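Local coordinates for protein WZI (Escherichia coli, PDB 2YNK) that is an outer-membrane beta-barrel lectin that binds carbohydrate and takes part in group 1 capsule assembly, at residues T77-T82 with Q355-G360; G158-G163 with Y341-H346; A391-E396 with K402-A407. One frame throughout, in Å; residues are numbered along the deposited sequence.

All three contacts join loops at one end of the 18-stranded antiparallel barrel, probably the extracellular one. Contact 1 ties the loop after strand 69-76 to the short strand 357-358. Contact 2 joins the loop before strand 170-176 to the loop after strand 322-331; both its segments fall between those of contact 1 in sequence. Contact 3 follows later, at the end of strand 383-393 and in the loop leading to strand 408-422. Their centres lie 11 to 15 Å apart. L359 of contact 1 binds the 158-163 segment, and K402 of contact 3 binds Q355 and G356. Segment 355-360 thus connects the three, so the long loops probably pack together over that end. Contacts 2 and 3 do not touch.

Contact 1. Residues T77-T82 with Q355-G360; sequences TDQPGT and QGYPLG
Q79 reaches Y357 by a single hydrogen bond between side-chain ends, although the two CA atoms are 13.4 Å apart. T77 lies just past strand 69-76 but still bonds A446 and touches bound dodecane. The D78 carboxylate oxygen OD1 accepts the backbone N of Q79 at 2.7 Å, met from above the carboxylate plane, while OD2 takes the backbone N of D442. D78 therefore holds the backbone from which Q79 extends.

Q79 carries the contact. CG is anti to the backbone N (chi1 -168°) and the chain stays extended beyond it, which gives the amide its full reach. NE2 donates to Y357 OH at 2.7 Å, with an angle of 149° at the hydrogen. The two side chains come from opposite directions. NE2 arrives at the edge of the tyrosine ring, near its plane and not over a face. The amide and ring planes are nearly coplanar, 16° apart. After Q79, P80 packs on W432 and T82 on T434, both of strand 425-435, so the loop stays against the barrel wall here.

On the other segment, the Y357 ring packs against I121 and A403, which probably helps set its direction. The contact buries little surface, 66 Å² in all. It depends on one neutral polar bond, in which the phenol oxygen acts as acceptor. With no charge pair and no apolar packing between the segments, it is a directional link from a loop at the barrel wall to a two-stranded hairpin.

Contact 2. Residues G158-G163 with Y341-H346; sequences GSLIRG and YSYTHH
Y343 points the end of its side chain at the backbone of L160. Its OH donates to L160 O at 2.7 Å. The carbonyl is met from above its plane, 40° out of it, with a C=O...donor angle of 114°. L160 O itself lies at the edge of the tyrosine ring, near the ring plane. The ring reaches it from the third position of a type II turn, Y341 to T344, whose closing bond is weak. Positive phi at Y343 (60°) suits that position.

L160 adds a looser touch, CB to Y343 OH at 4.2 Å. Its side chain packs on I294 and L309 of the barrel strands. The peptide carrying the acceptor is held by S159. There OG accepts the backbone N of I161 at 3.1 Å and of R162 at 3.0 Å, forming an ST turn and an ST motif, and it also bonds W152 O.

The contact is buried, so its polar atoms need partners. Y343 OH serves as donor to L160 O and as acceptor from D361 N. One phenol oxygen thus links the 158-163 loop to two parts of the loop between strands 322-331 and 368-377.

Contact 3. Residues A391-E396 with K402-A407; sequences AKVNPE and KAFPHA
P395 and A407 bring their CA atoms to 4.3 Å, where the chain leaving strand 383-393 passes the chain about to enter strand 408-422. Just inside this point A407 CA lies 3.3 Å from V393 O, in a CA-H...O contact with an angle of 159° at the hydrogen. A407 CB rests against the backbone oxygens of N394 and P395, at 3.3 Å from N394 O and 3.7 Å from P395 O.

N394 makes the hydrogen bond between the segments. Its CG is anti to the backbone N (chi1 -161°), which sends the amide across to the other segment. ND2 donates to F404 O at 2.8 Å. The geometry is good: the donor lies in the carbonyl plane, the acceptor lies in the amide plane, and the angle at the hydrogen is 159°. P405 O is also near ND2 but is badly angled for a bond. The other amide atom, OD1, accepts the backbone N of Q398. The buried N394 side chain therefore ties two points of the loop together, and bonds at both ends of its amide fix the rotation of the flat group.

The arrangement is the end of a beta hairpin with a long connecting loop. The two barrel strands are antiparallel neighbours, and V393 still pairs with D408 through backbone bonds. Beyond V393 the hydrogen bond between these two segments comes from the N394 side chain.

Apolar packing lies beside the amide. V393 CG2 sits 4.1 Å from F404 CD1, and the two side chains meet at a slant. F404 also packs on L410 of strand 408-422 and on P83. Further along, the P405 ring places CG over the centre of one face of the H406 ring, 3.7 Å above its plane.

Contact 1. Residues T77-T82 with Q355-G360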
ATOM      1  N   THR A  77       9.013 -18.264  10.924  1.00 53.99           N
ATOM      2  CA  THR A  77       9.098 -18.774  12.268  1.00 54.10           C
ATOM      3  C   THR A  77       7.971 -18.184  13.104  1.00 56.07           C
ATOM      4  O   THR A  77       7.446 -18.845  13.994  1.00 57.05           O
ATOM      5  CB  THR A  77      10.458 -18.442  12.905  1.00 53.16           C
ATOM      6  OG1 THR A  77      10.636 -17.026  12.954  1.00 52.97           O
ATOM      7  CG2 THR A  77      11.588 -19.055  12.112  1.00 52.02           C
ATOM      8  N   ASP A  78       7.596 -16.942  12.811  1.00 57.56           N
ATOM      9  CA  ASP A  78       6.576 -16.235  13.582  1.00 59.70           C
ATOM     10  C   ASP A  78       6.226 -14.926  12.884  1.00 60.43           C
ATOM     11  O   ASP A  78       6.847 -14.544  11.890  1.00 62.08           O
ATOM     12  CB  ASP A  78       7.106 -15.922  14.998  1.00 62.31           C
ATOM     13  CG  ASP A  78       5.997 -15.733  16.047  1.00 63.16           C
ATOM     14  OD1 ASP A  78       4.793 -15.667  15.705  1.00 64.16           O
ATOM     15  OD2 ASP A  78       6.351 -15.646  17.244  1.00 66.14           O
ATOM     16  N   GLN A  79       5.227 -14.243  13.420  1.00 60.52           N
ATOM     17  CA  GLN A  79       4.854 -12.907  12.987  1.00 58.18           C
ATOM     18  C   GLN A  79       5.949 -11.916  13.393  1.00 56.71           C
ATOM     19  O   GLN A  79       6.461 -11.989  14.511  1.00 54.51           O
ATOM     20  CB  GLN A  79       3.533 -12.540  13.663  1.00 58.66           C
ATOM     21  CG  GLN A  79       2.825 -11.315  13.136  1.00 58.89           C
ATOM     22  CD  GLN A  79       1.441 -11.163  13.749  1.00 61.28           C
ATOM     23  OE1 GLN A  79       1.094 -11.854  14.712  1.00 59.58           O
ATOM     24  NE2 GLN A  79       0.631 -10.266  13.179  1.00 63.63           N
ATOM     25  N   PRO A  80       6.334 -11.002  12.483  1.00 55.23           N
ATOM     26  CA  PRO A  80       7.221  -9.920  12.901  1.00 54.91           C
ATOM     27  C   PRO A  80       6.653  -9.138  14.087  1.00 55.30           C
ATOM     28  O   PRO A  80       5.441  -9.049  14.255  1.00 56.69           O
ATOM     29  CB  PRO A  80       7.302  -9.029  11.660  1.00 53.83           C
ATOM     30  CG  PRO A  80       7.045  -9.940  10.521  1.00 53.43           C
ATOM     31  CD  PRO A  80       6.100 -10.992  11.028  1.00 54.71           C
ATOM     32  N   GLY A  81       7.536  -8.586  14.905  1.00 56.14           N
ATOM     33  CA  GLY A  81       7.135  -7.841  16.082  1.00 56.03           C
ATOM     34  C   GLY A  81       6.730  -6.434  15.717  1.00 56.71           C
ATOM     35  O   GLY A  81       5.778  -5.904  16.278  1.00 59.60           O
ATOM     36  N   THR A  82       7.454  -5.823  14.781  1.00 54.84           N
ATOM     37  CA  THR A  82       7.112  -4.497  14.292  1.00 52.18           C
ATOM     38  C   THR A  82       6.110  -4.631  13.148  1.00 51.35           C
ATOM     39  O   THR A  82       6.047  -5.677  12.493  1.00 51.61           O
ATOM     40  CB  THR A  82       8.362  -3.742  13.793  1.00 52.76           C
ATOM     41  OG1 THR A  82       8.844  -4.333  12.575  1.00 52.17           O
ATOM     42  CG2 THR A  82       9.456  -3.767  14.852  1.00 52.48           C
ATOM     43  N   GLN A 355     -11.331  -8.021  10.667  1.00 41.49           N
ATOM     44  CA  GLN A 355     -10.747  -9.179  11.339  1.00 39.85           C
ATOM     45  C   GLN A 355      -9.609  -8.780  12.253  1.00 39.69           C
ATOM     46  O   GLN A 355      -8.596  -9.471  12.360  1.00 41.10           O
ATOM     47  CB  GLN A 355     -10.318 -10.226  10.320  1.00 39.98           C
ATOM     48  CG  GLN A 355     -11.500 -10.697   9.489  1.00 41.54           C
ATOM     49  CD  GLN A 355     -11.119 -11.536   8.299  1.00 42.30           C
ATOM     50  OE1 GLN A 355     -10.338 -11.107   7.445  1.00 44.81           O
ATOM     51  NE2 GLN A 355     -11.702 -12.726   8.206  1.00 42.22           N
ATOM     52  N   GLY A 356      -9.796  -7.648  12.921  1.00 40.59           N
ATOM     53  CA  GLY A 356      -8.847  -7.160  13.908  1.00 42.48           C
ATOM     54  C   GLY A 356      -7.722  -6.360  13.300  1.00 43.20           C
ATOM     55  O   GLY A 356      -7.010  -5.632  14.002  1.00 42.93           O
ATOM     56  N   TYR A 357      -7.551  -6.495  11.989  1.00 44.00           N
ATOM     57  CA  TYR A 357      -6.434  -5.870  11.319  1.00 41.87           C
ATOM     58  C   TYR A 357      -6.885  -4.558  10.691  1.00 40.36           C
ATOM     59  O   TYR A 357      -7.961  -4.479  10.081  1.00 38.41           O
ATOM     60  CB  TYR A 357      -5.773  -6.847  10.364  1.00 43.06           C
ATOM     61  CG  TYR A 357      -4.774  -7.731  11.104  1.00 45.81           C
ATOM     62  CD1 TYR A 357      -5.202  -8.626  12.083  1.00 46.73           C
ATOM     63  CD2 TYR A 357      -3.401  -7.625  10.871  1.00 46.23           C
ATOM     64  CE1 TYR A 357      -4.302  -9.404  12.790  1.00 46.88           C
ATOM     65  CE2 TYR A 357      -2.495  -8.406  11.570  1.00 46.65           C
ATOM     66  CZ  TYR A 357      -2.954  -9.297  12.532  1.00 47.21           C
ATOM     67  OH  TYR A 357      -2.063 -10.084  13.234  1.00 47.65           O
ATOM     68  N   PRO A 358      -6.100  -3.496  10.925  1.00 39.96           N
ATOM     69  CA  PRO A 358      -6.465  -2.152  10.516  1.00 41.93           C
ATOM     70  C   PRO A 358      -6.565  -1.982   8.995  1.00 41.91           C
ATOM     71  O   PRO A 358      -5.737  -2.507   8.271  1.00 40.12           O
ATOM     72  CB  PRO A 358      -5.315  -1.303  11.065  1.00 42.37           C
ATOM     73  CG  PRO A 358      -4.163  -2.233  11.125  1.00 41.64           C
ATOM     74  CD  PRO A 358      -4.764  -3.529  11.549  1.00 40.54           C
ATOM     75  N   LEU A 359      -7.609  -1.280   8.564  1.00 42.76           N
ATOM     76  CA  LEU A 359      -7.785  -0.824   7.201  1.00 44.39           C
ATOM     77  C   LEU A 359      -6.913   0.419   6.926  1.00 46.29           C
ATOM     78  O   LEU A 359      -6.735   0.827   5.782  1.00 45.51           O
ATOM     79  CB  LEU A 359      -9.259  -0.468   6.953  1.00 44.98           C
ATOM     80  CG  LEU A 359     -10.202  -1.527   6.392  1.00 45.09           C
ATOM     81  CD1 LEU A 359     -10.374  -2.682   7.363  1.00 46.81           C
ATOM     82  CD2 LEU A 359     -11.545  -0.887   6.075  1.00 44.55           C
ATOM     83  N   GLY A 360      -6.408   1.029   7.991  1.00 47.55           N
ATOM     84  CA  GLY A 360      -5.533   2.178   7.885  1.00 47.04           C
ATOM     85  C   GLY A 360      -4.114   1.740   8.120  1.00 46.75           C
ATOM     86  O   GLY A 360      -3.652   0.804   7.484  1.00 50.99           O
TER

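Contact 2. Residues G158-G163 with Y341-H346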
ATOM      1  N   GLY A 158       3.010   2.894   5.823  1.00 47.95           N
ATOM      2  CA  GLY A 158       1.571   2.820   6.019  1.00 45.69           C
ATOM      3  C   GLY A 158       0.815   3.883   5.245  1.00 45.36           C
ATOM      4  O   GLY A 158       1.393   4.880   4.800  1.00 48.08           O
ATOM      5  N   SER A 159      -0.471   3.632   5.038  1.00 44.51           N
ATOM      6  CA  SER A 159      -1.427   4.677   4.728  1.00 45.93           C
ATOM      7  C   SER A 159      -2.288   4.910   5.960  1.00 46.30           C
ATOM      8  O   SER A 159      -2.720   3.965   6.599  1.00 46.86           O
ATOM      9  CB  SER A 159      -2.328   4.270   3.574  1.00 46.57           C
ATOM     10  OG  SER A 159      -3.476   5.109   3.543  1.00 49.35           O
ATOM     11  N   LEU A 160      -2.567   6.163   6.275  1.00 47.19           N
ATOM     12  CA  LEU A 160      -3.406   6.483   7.424  1.00 47.19           C
ATOM     13  C   LEU A 160      -4.888   6.246   7.158  1.00 47.32           C
ATOM     14  O   LEU A 160      -5.695   6.299   8.099  1.00 49.46           O
ATOM     15  CB  LEU A 160      -3.224   7.943   7.844  1.00 47.24           C
ATOM     16  CG  LEU A 160      -1.829   8.405   8.263  1.00 46.85           C
ATOM     17  CD1 LEU A 160      -1.850   9.917   8.483  1.00 47.42           C
ATOM     18  CD2 LEU A 160      -1.340   7.675   9.503  1.00 45.30           C
ATOM     19  N   ILE A 161      -5.250   5.984   5.900  1.00 46.45           N
ATOM     20  CA  ILE A 161      -6.662   5.912   5.509  1.00 46.36           C
ATOM     21  C   ILE A 161      -7.060   4.617   4.813  1.00 46.05           C
ATOM     22  O   ILE A 161      -8.111   4.071   5.108  1.00 48.12           O
ATOM     23  CB  ILE A 161      -7.052   7.103   4.610  1.00 47.24           C
ATOM     24  CG1 ILE A 161      -8.569   7.103   4.368  1.00 48.25           C
ATOM     25  CG2 ILE A 161      -6.258   7.082   3.303  1.00 45.21           C
ATOM     26  CD1 ILE A 161      -9.161   8.474   4.117  1.00 48.91           C
ATOM     27  N   ARG A 162      -6.249   4.150   3.869  1.00 46.44           N
ATOM     28  CA  ARG A 162      -6.480   2.864   3.231  1.00 45.79           C
ATOM     29  C   ARG A 162      -5.160   2.232   2.849  1.00 46.20           C
ATOM     30  O   ARG A 162      -4.536   2.602   1.849  1.00 46.91           O
ATOM     31  CB  ARG A 162      -7.391   2.982   2.009  1.00 46.41           C
ATOM     32  CG  ARG A 162      -8.882   3.011   2.343  1.00 46.78           C
ATOM     33  CD  ARG A 162      -9.416   1.695   2.913  1.00 46.40           C
ATOM     34  NE  ARG A 162      -9.264   0.584   1.971  1.00 45.13           N
ATOM     35  CZ  ARG A 162      -8.323  -0.355   2.036  1.00 46.78           C
ATOM     36  NH1 ARG A 162      -7.419  -0.383   3.023  1.00 47.02           N
ATOM     37  NH2 ARG A 162      -8.281  -1.289   1.090  1.00 47.59           N
ATOM     38  N   GLY A 163      -4.749   1.267   3.666  1.00 44.72           N
ATOM     39  CA  GLY A 163      -3.537   0.530   3.437  1.00 42.84           C
ATOM     40  C   GLY A 163      -3.780  -0.931   3.129  1.00 42.63           C
ATOM     41  O   GLY A 163      -4.800  -1.315   2.556  1.00 41.16           O
ATOM     42  N   TYR A 341      -9.787   7.271  20.388  1.00 59.70           N
ATOM     43  CA  TYR A 341     -10.715   7.787  19.369  1.00 58.54           C
ATOM     44  C   TYR A 341     -10.297   7.458  17.925  1.00 56.36           C
ATOM     45  O   TYR A 341     -11.148   7.338  17.046  1.00 54.06           O
ATOM     46  CB  TYR A 341     -10.885   9.296  19.532  1.00 59.69           C
ATOM     47  CG  TYR A 341     -12.004   9.894  18.709  1.00 59.74           C
ATOM     48  CD1 TYR A 341     -13.337   9.658  19.033  1.00 58.26           C
ATOM     49  CD2 TYR A 341     -11.728  10.705  17.602  1.00 59.59           C
ATOM     50  CE1 TYR A 341     -14.363  10.203  18.284  1.00 57.97           C
ATOM     51  CE2 TYR A 341     -12.751  11.262  16.849  1.00 58.83           C
ATOM     52  CZ  TYR A 341     -14.066  11.009  17.197  1.00 59.08           C
ATOM     53  OH  TYR A 341     -15.083  11.560  16.452  1.00 59.03           O
ATOM     54  N   SER A 342      -9.000   7.314  17.668  1.00 57.09           N
ATOM     55  CA  SER A 342      -8.553   6.976  16.311  1.00 55.38           C
ATOM     56  C   SER A 342      -8.951   5.546  15.958  1.00 55.00           C
ATOM     57  O   SER A 342      -8.758   4.621  16.747  1.00 58.78           O
ATOM     58  CB  SER A 342      -7.048   7.179  16.150  1.00 52.97           C
ATOM     59  OG  SER A 342      -6.744   8.554  16.019  1.00 52.90           O
ATOM     60  N   TYR A 343      -9.529   5.386  14.772  1.00 53.95           N
ATOM     61  CA  TYR A 343      -9.975   4.088  14.277  1.00 53.24           C
ATOM     62  C   TYR A 343     -11.030   3.418  15.180  1.00 50.83           C
ATOM     63  O   TYR A 343     -11.243   2.214  15.122  1.00 48.37           O
ATOM     64  CB  TYR A 343      -8.769   3.169  14.036  1.00 54.74           C
ATOM     65  CG  TYR A 343      -7.732   3.689  13.048  1.00 54.99           C
ATOM     66  CD1 TYR A 343      -8.073   4.563  12.016  1.00 55.43           C
ATOM     67  CD2 TYR A 343      -6.413   3.262  13.126  1.00 55.96           C
ATOM     68  CE1 TYR A 343      -7.122   5.003  11.110  1.00 57.00           C
ATOM     69  CE2 TYR A 343      -5.456   3.698  12.225  1.00 56.26           C
ATOM     70  CZ  TYR A 343      -5.813   4.566  11.217  1.00 57.25           C
ATOM     71  OH  TYR A 343      -4.858   4.994  10.315  1.00 56.75           O
ATOM     72  N   THR A 344     -11.709   4.246  15.963  1.00 51.63           N
ATOM     73  CA  THR A 344     -12.799   3.855  16.853  1.00 50.75           C
ATOM     74  C   THR A 344     -14.088   4.329  16.223  1.00 50.03           C
ATOM     75  O   THR A 344     -14.080   5.294  15.460  1.00 50.79           O
ATOM     76  CB  THR A 344     -12.644   4.583  18.204  1.00 51.13           C
ATOM     77  OG1 THR A 344     -11.681   3.889  18.997  1.00 52.67           O
ATOM     78  CG2 THR A 344     -13.958   4.705  18.957  1.00 51.56           C
ATOM     79  N   HIS A 345     -15.191   3.653  16.524  1.00 48.77           N
ATOM     80  CA  HIS A 345     -16.510   4.208  16.246  1.00 49.31           C
ATOM     81  C   HIS A 345     -17.573   3.684  17.198  1.00 52.88           C
ATOM     82  O   HIS A 345     -17.419   2.612  17.784  1.00 53.21           O
ATOM     83  CB  HIS A 345     -16.906   3.979  14.797  1.00 45.77           C
ATOM     84  CG  HIS A 345     -17.967   4.919  14.321  1.00 44.83           C
ATOM     85  ND1 HIS A 345     -19.194   4.507  13.985  1.00 44.38           N
ATOM     86  CD2 HIS A 345     -17.960   6.299  14.173  1.00 45.49           C
ATOM     87  CE1 HIS A 345     -19.942   5.565  13.627  1.00 45.72           C
ATOM     88  NE2 HIS A 345     -19.185   6.665  13.739  1.00 45.94           N
ATOM     89  N   HIS A 346     -18.664   4.439  17.347  1.00 55.33           N
ATOM     90  CA  HIS A 346     -19.716   4.118  18.323  1.00 58.83           C
ATOM     91  C   HIS A 346     -20.854   3.321  17.738  1.00 59.31           C
ATOM     92  O   HIS A 346     -21.575   2.648  18.481  1.00 60.33           O
ATOM     93  CB  HIS A 346     -20.238   5.388  19.003  1.00 61.76           C
ATOM     94  CG  HIS A 346     -20.832   6.405  18.045  1.00 64.11           C
ATOM     95  ND1 HIS A 346     -20.095   7.043  17.111  1.00 63.47           N
ATOM     96  CD2 HIS A 346     -22.130   6.887  17.915  1.00 65.41           C
ATOM     97  CE1 HIS A 346     -20.880   7.882  16.415  1.00 62.78           C
ATOM     98  NE2 HIS A 346     -22.125   7.789  16.907  1.00 64.87           N
TER

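Contact 3. Residues A391-E396 with K402-A407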
ATOM      1  N   ALA A 391       8.463   2.166  17.929  1.00 57.21           N
ATOM      2  CA  ALA A 391       7.000   2.224  17.870  1.00 54.74           C
ATOM      3  C   ALA A 391       6.309   2.002  19.224  1.00 55.37           C
ATOM      4  O   ALA A 391       6.425   0.933  19.820  1.00 57.28           O
ATOM      5  CB  ALA A 391       6.494   1.213  16.850  1.00 50.35           C
ATOM      6  N   LYS A 392       5.598   3.019  19.702  1.00 55.45           N
ATOM      7  CA  LYS A 392       4.678   2.862  20.827  1.00 55.18           C
ATOM      8  C   LYS A 392       3.319   2.537  20.240  1.00 54.41           C
ATOM      9  O   LYS A 392       2.810   3.303  19.428  1.00 55.76           O
ATOM     10  CB  LYS A 392       4.564   4.147  21.645  1.00 56.11           C
ATOM     11  CG  LYS A 392       5.828   4.541  22.383  1.00 58.31           C
ATOM     12  CD  LYS A 392       5.583   5.710  23.337  1.00 61.36           C
ATOM     13  CE  LYS A 392       5.044   5.272  24.701  1.00 62.77           C
ATOM     14  NZ  LYS A 392       3.638   4.777  24.680  1.00 61.58           N
ATOM     15  N   VAL A 393       2.727   1.420  20.653  1.00 52.67           N
ATOM     16  CA  VAL A 393       1.496   0.933  20.045  1.00 51.16           C
ATOM     17  C   VAL A 393       0.407   0.618  21.087  1.00 55.19           C
ATOM     18  O   VAL A 393       0.705   0.196  22.212  1.00 56.11           O
ATOM     19  CB  VAL A 393       1.775  -0.315  19.188  1.00 48.27           C
ATOM     20  CG1 VAL A 393       2.723   0.031  18.053  1.00 47.81           C
ATOM     21  CG2 VAL A 393       2.359  -1.445  20.021  1.00 47.09           C
ATOM     22  N   ASN A 394      -0.849   0.837  20.688  1.00 54.90           N
ATOM     23  CA  ASN A 394      -2.042   0.503  21.483  1.00 54.73           C
ATOM     24  C   ASN A 394      -1.951   0.813  22.996  1.00 55.83           C
ATOM     25  O   ASN A 394      -2.185  -0.057  23.842  1.00 55.56           O
ATOM     26  CB  ASN A 394      -2.446  -0.960  21.233  1.00 53.74           C
ATOM     27  CG  ASN A 394      -3.889  -1.249  21.635  1.00 53.74           C
ATOM     28  OD1 ASN A 394      -4.586  -0.378  22.166  1.00 54.64           O
ATOM     29  ND2 ASN A 394      -4.341  -2.479  21.397  1.00 51.50           N
ATOM     30  N   PRO A 395      -1.652   2.073  23.342  1.00 56.28           N
ATOM     31  CA  PRO A 395      -1.479   2.450  24.746  1.00 57.49           C
ATOM     32  C   PRO A 395      -2.705   2.173  25.633  1.00 59.08           C
ATOM     33  O   PRO A 395      -2.551   2.012  26.841  1.00 59.54           O
ATOM     34  CB  PRO A 395      -1.195   3.954  24.667  1.00 57.08           C
ATOM     35  CG  PRO A 395      -1.835   4.391  23.403  1.00 56.11           C
ATOM     36  CD  PRO A 395      -1.646   3.247  22.455  1.00 55.47           C
ATOM     37  N   GLU A 396      -3.895   2.117  25.033  1.00 60.60           N
ATOM     38  CA  GLU A 396      -5.145   1.833  25.750  1.00 62.02           C
ATOM     39  C   GLU A 396      -5.561   0.358  25.721  1.00 59.79           C
ATOM     40  O   GLU A 396      -6.688   0.034  26.090  1.00 62.87           O
ATOM     41  CB  GLU A 396      -6.285   2.689  25.171  1.00 64.10           C
ATOM     42  CG  GLU A 396      -6.075   4.192  25.298  1.00 66.38           C
ATOM     43  CD  GLU A 396      -5.880   4.632  26.740  1.00 69.67           C
ATOM     44  OE1 GLU A 396      -6.574   4.094  27.634  1.00 70.86           O
ATOM     45  OE2 GLU A 396      -5.019   5.508  26.980  1.00 72.32           O
ATOM     46  N   LYS A 402      -6.355  -6.508  16.877  1.00 48.27           N
ATOM     47  CA  LYS A 402      -5.638  -7.777  17.029  1.00 50.16           C
ATOM     48  C   LYS A 402      -4.199  -7.775  16.469  1.00 49.90           C
ATOM     49  O   LYS A 402      -3.423  -8.683  16.760  1.00 52.84           O
ATOM     50  CB  LYS A 402      -6.446  -8.916  16.380  1.00 53.11           C
ATOM     51  CG  LYS A 402      -7.704  -9.304  17.156  1.00 56.73           C
ATOM     52  CD  LYS A 402      -8.630 -10.245  16.384  1.00 60.76           C
ATOM     53  CE  LYS A 402      -7.934 -11.501  15.830  1.00 64.02           C
ATOM     54  NZ  LYS A 402      -7.380 -11.358  14.439  1.00 64.95           N
ATOM     55  N   ALA A 403      -3.838  -6.784  15.655  1.00 48.16           N
ATOM     56  CA  ALA A 403      -2.458  -6.659  15.176  1.00 46.34           C
ATOM     57  C   ALA A 403      -1.535  -6.358  16.349  1.00 46.62           C
ATOM     58  O   ALA A 403      -0.479  -6.962  16.503  1.00 48.36           O
ATOM     59  CB  ALA A 403      -2.345  -5.554  14.127  1.00 44.54           C
ATOM     60  N   PHE A 404      -1.925  -5.393  17.168  1.00 46.66           N
ATOM     61  CA  PHE A 404      -1.134  -5.021  18.328  1.00 47.27           C
ATOM     62  C   PHE A 404      -2.025  -4.920  19.552  1.00 47.60           C
ATOM     63  O   PHE A 404      -2.410  -3.833  19.954  1.00 47.68           O
ATOM     64  CB  PHE A 404      -0.359  -3.755  18.021  1.00 47.07           C
ATOM     65  CG  PHE A 404       0.672  -3.975  16.971  1.00 46.72           C
ATOM     66  CD1 PHE A 404       1.926  -4.452  17.319  1.00 46.88           C
ATOM     67  CD2 PHE A 404       0.360  -3.809  15.619  1.00 45.37           C
ATOM     68  CE1 PHE A 404       2.879  -4.696  16.344  1.00 47.23           C
ATOM     69  CE2 PHE A 404       1.302  -4.062  14.643  1.00 44.57           C
ATOM     70  CZ  PHE A 404       2.567  -4.503  15.004  1.00 45.11           C
ATOM     71  N   PRO A 405      -2.373  -6.083  20.129  1.00 48.14           N
ATOM     72  CA  PRO A 405      -3.353  -6.175  21.209  1.00 50.63           C
ATOM     73  C   PRO A 405      -2.986  -5.392  22.463  1.00 52.04           C
ATOM     74  O   PRO A 405      -3.879  -4.881  23.126  1.00 53.69           O
ATOM     75  CB  PRO A 405      -3.407  -7.673  21.513  1.00 50.67           C
ATOM     76  CG  PRO A 405      -2.121  -8.218  20.990  1.00 49.77           C
ATOM     77  CD  PRO A 405      -1.838  -7.407  19.773  1.00 47.98           C
ATOM     78  N   HIS A 406      -1.693  -5.262  22.742  1.00 53.52           N
ATOM     79  CA  HIS A 406      -1.218  -4.730  24.012  1.00 56.34           C
ATOM     80  C   HIS A 406      -0.450  -3.454  23.880  1.00 56.40           C
ATOM     81  O   HIS A 406       0.180  -3.186  22.847  1.00 57.96           O
ATOM     82  CB  HIS A 406      -0.338  -5.768  24.693  1.00 58.74           C
ATOM     83  CG  HIS A 406      -0.926  -7.159  24.674  1.00 61.27           C
ATOM     84  ND1 HIS A 406      -2.206  -7.405  25.020  1.00 63.08           N
ATOM     85  CD2 HIS A 406      -0.369  -8.389  24.322  1.00 61.96           C
ATOM     86  CE1 HIS A 406      -2.454  -8.724  24.902  1.00 64.30           C
ATOM     87  NE2 HIS A 406      -1.327  -9.325  24.471  1.00 62.84           N
ATOM     88  N   ALA A 407      -0.489  -2.653  24.943  1.00 55.87           N
ATOM     89  CA  ALA A 407       0.363  -1.478  25.044  1.00 54.85           C
ATOM     90  C   ALA A 407       1.813  -1.940  25.121  1.00 54.08           C
ATOM     91  O   ALA A 407       2.194  -2.681  26.033  1.00 54.16           O
ATOM     92  CB  ALA A 407      -0.003  -0.636  26.249  1.00 55.10           C
TER